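Local coordinates for protein ammonium transporter (Kuenenia stuttgartiensis, PDB 6EU6) that probably senses ammonium at the membrane and signals its presence, as the ammonium-transporter-family part of a trimeric sensor histidine kinase, at residues I162-A167 with S283-T288; G222-S227 with A279-S284. All coordinates share one frame; numbering follows the deposited sequence.

Contact 1: residues I162-A167 with S283-T288; sequences IDFAGA and SSNMVT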
loop_
_atom_site.group_PDB
_atom_site.type_symbol
_atom_site.label_atom_id
_atom_site.label_comp_id
_atom_site.label_asym_id
_atom_site.label_seq_id
_atom_site.Cartn_x
_atom_site.Cartn_y
_atom_site.Cartn_z
ATOM N N ILE A 162 5.817 -25.456 17.998
ATOM C CA ILE A 162 4.882 -24.862 17.057
ATOM C C ILE A 162 5.111 -23.335 16.972
ATOM O O ILE A 162 5.183 -22.666 17.974
ATOM C CB ILE A 162 3.448 -25.115 17.502
ATOM C CG1 ILE A 162 3.138 -26.650 17.438
ATOM C CG2 ILE A 162 2.419 -24.379 16.649
ATOM C CD1 ILE A 162 1.882 -26.997 18.200
ATOM N N ASP A 163 5.250 -22.839 15.760
ATOM C CA ASP A 163 5.193 -21.400 15.519
ATOM C C ASP A 163 4.674 -21.215 14.080
ATOM O O ASP A 163 5.417 -21.334 13.129
ATOM C CB ASP A 163 6.556 -20.820 15.716
ATOM C CG ASP A 163 6.574 -19.313 15.650
ATOM O OD1 ASP A 163 5.514 -18.672 15.366
ATOM O OD2 ASP A 163 7.680 -18.783 15.837
ATOM N N PHE A 164 3.382 -20.971 13.950
ATOM C CA PHE A 164 2.795 -20.886 12.629
ATOM C C PHE A 164 3.488 -19.941 11.652
ATOM O O PHE A 164 3.889 -20.339 10.553
ATOM C CB PHE A 164 1.314 -20.486 12.797
ATOM C CG PHE A 164 0.627 -20.267 11.502
ATOM C CD1 PHE A 164 0.572 -21.293 10.554
ATOM C CD2 PHE A 164 -0.065 -19.088 11.251
ATOM C CE1 PHE A 164 -0.073 -21.090 9.345
ATOM C CE2 PHE A 164 -0.696 -18.894 10.040
ATOM C CZ PHE A 164 -0.684 -19.863 9.067
ATOM N N ALA A 165 3.573 -18.669 12.028
ATOM C CA ALA A 165 4.070 -17.659 11.144
ATOM C C ALA A 165 5.320 -16.936 11.672
ATOM O O ALA A 165 5.861 -16.076 10.998
ATOM C CB ALA A 165 2.927 -16.715 10.773
ATOM N N GLY A 166 5.834 -17.310 12.846
ATOM C CA GLY A 166 7.099 -16.773 13.285
ATOM C C GLY A 166 7.093 -15.812 14.451
ATOM O O GLY A 166 7.909 -14.858 14.505
ATOM N N ALA A 167 6.206 -16.034 15.408
ATOM C CA ALA A 167 6.269 -15.223 16.598
ATOM C C ALA A 167 7.670 -15.275 17.269
ATOM O O ALA A 167 8.210 -14.246 17.737
ATOM C CB ALA A 167 5.199 -15.646 17.597
ATOM N N SER A 283 -0.108 -18.443 16.172
ATOM C CA SER A 283 -1.225 -19.336 16.303
ATOM C C SER A 283 -2.435 -19.004 15.474
ATOM O O SER A 283 -3.479 -19.642 15.617
ATOM C CB SER A 283 -1.650 -19.380 17.766
ATOM O OG SER A 283 -2.175 -18.129 18.143
ATOM N N SER A 284 -2.335 -18.064 14.545
ATOM C CA SER A 284 -3.570 -17.561 13.922
ATOM C C SER A 284 -4.310 -18.621 13.105
ATOM O O SER A 284 -5.482 -18.442 12.834
ATOM C CB SER A 284 -3.289 -16.308 13.070
ATOM O OG SER A 284 -2.313 -16.654 12.144
ATOM N N ASN A 285 -3.658 -19.727 12.704
ATOM C CA ASN A 285 -4.337 -20.774 11.947
ATOM C C ASN A 285 -5.054 -21.792 12.845
ATOM O O ASN A 285 -5.799 -22.638 12.338
ATOM C CB ASN A 285 -3.332 -21.535 11.102
ATOM C CG ASN A 285 -2.268 -22.259 11.963
ATOM O OD1 ASN A 285 -1.780 -21.749 12.990
ATOM N ND2 ASN A 285 -1.904 -23.437 11.541
ATOM N N MET A 286 -4.876 -21.706 14.152
ATOM C CA MET A 286 -5.321 -22.794 15.045
ATOM C C MET A 286 -6.170 -22.381 16.177
ATOM O O MET A 286 -6.517 -23.221 17.021
ATOM C CB MET A 286 -4.130 -23.636 15.565
ATOM C CG MET A 286 -3.030 -22.939 16.288
ATOM S SD MET A 286 -1.468 -23.908 16.539
ATOM C CE MET A 286 -1.142 -24.417 14.946
ATOM N N VAL A 287 -6.557 -21.114 16.187
ATOM C CA VAL A 287 -7.395 -20.565 17.263
ATOM C C VAL A 287 -8.680 -20.043 16.654
ATOM O O VAL A 287 -8.770 -19.879 15.442
ATOM C CB VAL A 287 -6.695 -19.468 18.091
ATOM C CG1 VAL A 287 -5.369 -19.975 18.618
ATOM C CG2 VAL A 287 -6.460 -18.155 17.301
ATOM N N THR A 288 -9.676 -19.851 17.501
ATOM C CA THR A 288 -10.964 -19.249 17.140
ATOM C C THR A 288 -10.861 -17.708 17.260
ATOM O O THR A 288 -10.003 -17.182 17.978
ATOM C CB THR A 288 -12.111 -19.728 18.120
ATOM O OG1 THR A 288 -11.808 -19.296 19.459
ATOM C CG2 THR A 288 -12.328 -21.259 18.102
#

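Contact 2: residues G222-S227 with A279-S284; sequences GFNGGS and AITASS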
loop_
_atom_site.group_PDB
_atom_site.type_symbol
_atom_site.label_atom_id
_atom_site.label_comp_id
_atom_site.label_asym_id
_atom_site.label_seq_id
_atom_site.Cartn_x
_atom_site.Cartn_y
_atom_site.Cartn_z
ATOM N N GLY A 222 -0.801 -10.681 5.194
ATOM C CA GLY A 222 -0.037 -11.568 4.321
ATOM C C GLY A 222 0.892 -12.476 5.118
ATOM O O GLY A 222 1.103 -13.642 4.807
ATOM N N PHE A 223 1.503 -11.898 6.129
ATOM C CA PHE A 223 2.436 -12.664 6.986
ATOM C C PHE A 223 1.778 -13.903 7.543
ATOM O O PHE A 223 2.286 -15.041 7.372
ATOM C CB PHE A 223 2.906 -11.698 8.069
ATOM C CG PHE A 223 4.246 -11.995 8.621
ATOM C CD1 PHE A 223 4.347 -12.859 9.721
ATOM C CD2 PHE A 223 5.333 -11.284 8.234
ATOM C CE1 PHE A 223 5.599 -13.093 10.289
ATOM C CE2 PHE A 223 6.601 -11.570 8.743
ATOM C CZ PHE A 223 6.711 -12.497 9.761
ATOM N N ASN A 224 0.557 -13.710 8.085
ATOM C CA ASN A 224 -0.242 -14.798 8.640
ATOM C C ASN A 224 -0.979 -15.641 7.588
ATOM O O ASN A 224 -0.827 -16.853 7.531
ATOM C CB ASN A 224 -1.241 -14.267 9.664
ATOM C CG ASN A 224 -0.584 -13.972 11.027
ATOM O OD1 ASN A 224 -0.198 -12.886 11.325
ATOM N ND2 ASN A 224 -0.543 -14.966 11.859
ATOM N N GLY A 225 -1.795 -14.999 6.766
ATOM C CA GLY A 225 -2.506 -15.704 5.709
ATOM C C GLY A 225 -1.611 -16.487 4.778
ATOM O O GLY A 225 -1.963 -17.588 4.340
ATOM N N GLY A 226 -0.520 -15.877 4.366
ATOM C CA GLY A 226 0.430 -16.519 3.431
ATOM C C GLY A 226 1.047 -17.768 4.073
ATOM O O GLY A 226 1.464 -18.729 3.348
ATOM N N SER A 227 1.099 -17.811 5.414
ATOM C CA SER A 227 1.786 -18.936 6.089
ATOM C C SER A 227 1.008 -20.264 6.001
ATOM O O SER A 227 1.554 -21.314 6.335
ATOM C CB SER A 227 2.223 -18.603 7.518
ATOM O OG SER A 227 3.276 -17.622 7.553
ATOM N N ALA A 279 2.006 -11.547 18.562
ATOM C CA ALA A 279 1.583 -12.708 19.314
ATOM C C ALA A 279 0.712 -13.645 18.532
ATOM O O ALA A 279 0.903 -14.897 18.565
ATOM C CB ALA A 279 0.895 -12.298 20.600
ATOM N N ILE A 280 -0.223 -13.068 17.766
ATOM C CA ILE A 280 -1.157 -13.887 17.004
ATOM C C ILE A 280 -0.487 -14.605 15.825
ATOM O O ILE A 280 -0.996 -15.588 15.330
ATOM C CB ILE A 280 -2.389 -13.098 16.568
ATOM C CG1 ILE A 280 -3.518 -14.032 16.260
ATOM C CG2 ILE A 280 -2.087 -12.253 15.306
ATOM C CD1 ILE A 280 -4.065 -14.752 17.471
ATOM N N THR A 281 0.712 -14.156 15.468
ATOM C CA THR A 281 1.512 -14.770 14.437
ATOM C C THR A 281 1.871 -16.213 14.784
ATOM O O THR A 281 2.213 -17.027 13.888
ATOM C CB THR A 281 2.794 -13.886 14.182
ATOM O OG1 THR A 281 2.363 -12.635 13.576
ATOM C CG2 THR A 281 3.639 -14.391 13.212
ATOM N N ALA A 282 1.869 -16.548 16.069
ATOM C CA ALA A 282 2.254 -17.945 16.469
ATOM C C ALA A 282 1.134 -18.918 16.180
ATOM O O ALA A 282 1.387 -20.096 16.043
ATOM C CB ALA A 282 2.546 -18.024 17.952
ATOM N N SER A 283 -0.108 -18.443 16.172
ATOM C CA SER A 283 -1.225 -19.336 16.303
ATOM C C SER A 283 -2.435 -19.004 15.474
ATOM O O SER A 283 -3.479 -19.642 15.617
ATOM C CB SER A 283 -1.650 -19.380 17.766
ATOM O OG SER A 283 -2.175 -18.129 18.143
ATOM N N SER A 284 -2.335 -18.064 14.545
ATOM C CA SER A 284 -3.570 -17.561 13.922
ATOM C C SER A 284 -4.310 -18.621 13.105
ATOM O O SER A 284 -5.482 -18.442 12.834
ATOM C CB SER A 284 -3.289 -16.308 13.070
ATOM O OG SER A 284 -2.313 -16.654 12.144
#

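Contact 1: residues I162-A167 with S283-T288
Phe164 lies flat against the side chain of Asn285, ring and amide planes only 12° apart. The amide carbon CG of Asn285 sits 3.3 Å above the plane of the Phe164 ring and toward its rim, while Asn285 CB is centred over the same face in a CH-pi contact, 3.7 Å from the ring centroid. OD1 comes down at the substituted end of the ring, 3.2 Å from Phe164 CG; buried here, it has no hydrogen-bond partner in the model. At the ring edge, close to its plane, Ser284 OG lies 3.4 Å from Phe164 CD2. A second, apolar patch forms where Ile162 CG2 meets both SD and CE of Met286, whose chain bends at chi3 (52°) to bring its end over.

With CG anti to the backbone N (chi1 176°), the Phe164 ring extends toward residues 283-288, and the loop that carries it is held by Asp163. Asp163 OD1 accepts two backbone N-H groups: Gly166 N, three residues on, gives the Asx motif at 2.9 Å from above the carboxylate plane, and Ala167 N meets the syn lone pair at 2.7 Å. OD2 takes Thr168 N and Val169 N, so the carboxylate gathers the first turn of helix 167-185. Beyond the loops, Asn241 ND2 bonds to Ser284 O and Val287 O. A MES molecule, probably from crystallisation, binds Asp163 N and Phe164 O. The Asp-Phe-Ala-Gly sequence belongs to the signature of the Amt family, here with Asp163 holding the start of helix 167-185.

Contact 2: residues G222-S227 with A279-S284
Phe223, which meets Thr281 here, also stacks on Phe103; such a pair matches the phenylalanine gate at the pore entrance of Amt transporters, and probably has the same place in this sensor. The Phe223 ring offers its edge to Thr281: the methyl CG2 of Thr281 lies near the ring plane, 3.8 Å from Phe223 CE1 and 3.9 Å from CD1. With CG2 anti to the backbone N and OG1 anti to the carbonyl carbon (chi1 -68°), Thr281 divides its two branches, giving the methyl to the ring and the hydroxyl to Leu277 O, four residues back.

Asn224 is the second side chain that helix 206-226 brings to the contact, and crosses Thr281 at about a right angle. Its amide group reaches over the backbone of Thr281, with Asn224 CG 4.1 Å from Thr281 CA, and ends beside Ser284. The hydroxyl OG of Ser284 lies 3.4 Å from Asn224 CG. All five touching residues are buried, so these polar ends meet in the protein interior.

On the helix side, Ser227 OG turns back to Phe223 O at 2.8 Å, almost in line with the carbonyl (C=O...OG angle 168°), tying the last turn to the residue that carries the ring. His171 and Trp220 also meet the Phe223 ring, and Trp12 NE1 bonds to Gly225 O. Val238 and Thr242 of helix 234-261 pack on Asn224, while Ile280 packs on Ala245 of the same helix and on Ala292 of helix 289-312, so the contact joins the ends of helices 206-226 and 266-280 within the helical bundle.

Overall arrangement
The two contacts lie side by side, their centres about 6 Å apart, and share Ser283 and Ser284. Along the chain come 162-167, which leads into helix 167-185, then 222-227 at the end of helix 206-226, and finally 279-288, the link from helix 266-280 to helix 289-312, where both contacts end. They are also joined directly: Ala165 N lies 2.8 Å from Thr281 O and Phe164 N 3.0 Å from Ala282 O, both probable hydrogen bonds, while Phe164 CE2 packs on Asn224 O. Contact 1 and contact 2 thus bring three parts far apart in sequence together beside the likely pore entrance.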